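Flavin reductase domain protein, FMN-binding (Shewanella baltica, PDB 3HMZ) binds flavin mononucleotide and is probably an oxidoreductase of the flavoredoxin family that uses NAD or NADP. Local coordinates at residues I41-M45 / N106-N110. Numbering follows the deposited sequence.
Sequences IDNVM and NKLLN. With FMN (flavin mononucleotide), chain B.
A buried strand-to-helix contact at the FMN phosphate site joins the start of strand 41-55, in the antiparallel sheet, to the first turn of helix 107-111, bridged by a lysine side chain that bonds a strand carbonyl. Residues 41-45 are in beta conformation; Asn106 holds the N-cap position. The backbones come nearest at Asn43 and Leu108, CA to CA 7.2 Å. Lys107, all four chi angles t, reaches obliquely across to the strand, where its NZ donates to Val44 O at 2.7 Å and to FMN O1P at 2.9 Å; Val96 O also accepts from it. Asn43 (chi1 t) gives O1P a near-linear second bond, ND2 to O1P 2.8 Å. As in the split-barrel fold of the flavin reductase-like family, the phosphate is held where strand 41-55 meets the segment around Lys107; Thr70 and Ser100 also bond the cofactor. Leu108 (m, t) packs CD2 against Val44 CG2 at 3.8 Å, with Leu115 touching both side chains. Met45, a selenomethionine, sends CE to 3.3 Å from flavin C2.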
# COMPACT_ATOMS: atom_id res chain seq x y z
N ILE A 41 20.11 -1.96 20.87
CA ILE A 41 18.90 -2.73 21.11
C ILE A 41 18.12 -2.73 19.79
O ILE A 41 17.95 -1.69 19.17
CB ILE A 41 18.01 -2.11 22.22
CG1 ILE A 41 18.82 -1.91 23.54
CG2 ILE A 41 16.77 -2.98 22.43
CD1 ILE A 41 19.29 -3.23 24.14
N ASP A 42 17.64 -3.89 19.41
CA ASP A 42 16.87 -4.08 18.18
C ASP A 42 15.39 -4.22 18.47
O ASP A 42 14.96 -4.67 19.53
CB ASP A 42 17.36 -5.36 17.47
CG ASP A 42 18.77 -5.21 16.92
OD1 ASP A 42 19.09 -4.15 16.39
OD2 ASP A 42 19.55 -6.18 16.95
N ASN A 43 14.59 -3.84 17.48
CA ASN A 43 13.17 -4.03 17.56
C ASN A 43 12.58 -4.25 16.18
O ASN A 43 13.18 -3.90 15.17
CB ASN A 43 12.45 -2.86 18.22
CG ASN A 43 11.11 -3.25 18.79
OD1 ASN A 43 10.83 -4.42 19.03
ND2 ASN A 43 10.27 -2.24 19.03
N VAL A 44 11.42 -4.90 16.19
CA VAL A 44 10.65 -5.18 14.98
C VAL A 44 9.16 -4.95 15.34
O VAL A 44 8.70 -5.40 16.38
CB VAL A 44 10.85 -6.64 14.49
CG1 VAL A 44 10.01 -6.92 13.19
CG2 VAL A 44 12.34 -7.01 14.34
N MSE A 45 8.42 -4.30 14.44
CA MSE A 45 6.97 -4.19 14.51
C MSE A 45 6.37 -4.45 13.12
O MSE A 45 7.09 -4.49 12.14
CB MSE A 45 6.52 -2.81 15.01
CG MSE A 45 6.93 -1.64 14.11
SE MSE A 45 6.15 0.03 14.62
CE MSE A 45 4.85 0.26 13.23
N ASN A 106 12.21 -9.04 26.02
CA ASN A 106 12.37 -10.28 25.27
C ASN A 106 11.39 -10.40 24.12
O ASN A 106 11.19 -11.48 23.63
CB ASN A 106 12.24 -11.50 26.21
CG ASN A 106 13.37 -11.58 27.23
OD1 ASN A 106 13.12 -11.92 28.41
ND2 ASN A 106 14.56 -11.24 26.84
N LYS A 107 10.79 -9.29 23.69
CA LYS A 107 9.81 -9.34 22.58
C LYS A 107 10.24 -10.22 21.42
O LYS A 107 9.46 -11.07 20.97
CB LYS A 107 9.53 -7.92 22.06
CG LYS A 107 8.62 -7.89 20.87
CD LYS A 107 8.32 -6.51 20.39
CE LYS A 107 7.39 -6.57 19.15
NZ LYS A 107 7.13 -5.20 18.57
N LEU A 108 11.46 -10.01 20.93
CA LEU A 108 11.91 -10.73 19.72
C LEU A 108 11.95 -12.22 19.93
O LEU A 108 11.44 -12.96 19.09
CB LEU A 108 13.18 -10.13 19.15
CG LEU A 108 13.07 -8.64 18.77
CD1 LEU A 108 14.35 -8.20 18.07
CD2 LEU A 108 11.84 -8.27 17.85
N LEU A 109 12.48 -12.68 21.08
CA LEU A 109 12.48 -14.13 21.30
C LEU A 109 11.04 -14.63 21.51
O LEU A 109 10.71 -15.72 21.04
CB LEU A 109 13.50 -14.63 22.36
CG LEU A 109 13.32 -14.54 23.86
CD1 LEU A 109 12.07 -15.26 24.37
CD2 LEU A 109 14.51 -15.09 24.57
N ASN A 110 10.16 -13.85 22.15
CA ASN A 110 8.75 -14.21 22.31
C ASN A 110 7.98 -14.35 21.01
O ASN A 110 7.10 -15.21 20.87
CB ASN A 110 8.00 -13.14 23.13
CG ASN A 110 8.53 -12.98 24.53
OD1 ASN A 110 9.30 -13.81 25.07
ND2 ASN A 110 8.13 -11.85 25.13
N1 FMN B . 1.40 0.45 13.77
C2 FMN B . 1.78 1.59 13.11
O2 FMN B . 2.22 2.54 13.76
N3 FMN B . 1.69 1.64 11.73
C4 FMN B . 1.21 0.61 10.98
O4 FMN B . 1.14 0.75 9.73
C4A FMN B . 0.80 -0.55 11.67
N5 FMN B . 0.32 -1.65 10.99
C5A FMN B . 0.10 -2.87 11.61
C6 FMN B . -0.22 -4.01 10.87
C7 FMN B . -0.46 -5.23 11.49
C7M FMN B . -0.78 -6.45 10.69
C8 FMN B . -0.39 -5.31 12.89
C8M FMN B . -0.65 -6.61 13.62
C9 FMN B . -0.06 -4.16 13.60
C9A FMN B . 0.18 -2.93 13.02
N10 FMN B . 0.53 -1.78 13.72
C10 FMN B . 0.90 -0.63 13.06
C1' FMN B . 0.75 -1.81 15.21
C2' FMN B . 2.21 -2.00 15.65
O2' FMN B . 2.87 -3.03 14.89
C3' FMN B . 2.16 -2.35 17.13
O3' FMN B . 1.66 -1.23 17.85
C4' FMN B . 3.48 -2.91 17.70
O4' FMN B . 3.16 -3.60 18.90
C5' FMN B . 4.53 -1.85 17.98
O5' FMN B . 5.65 -2.52 18.56
P FMN B . 6.80 -1.67 19.29
O1P FMN B . 7.66 -2.75 19.93
O2P FMN B . 7.52 -0.81 18.30
O3P FMN B . 6.14 -0.79 20.32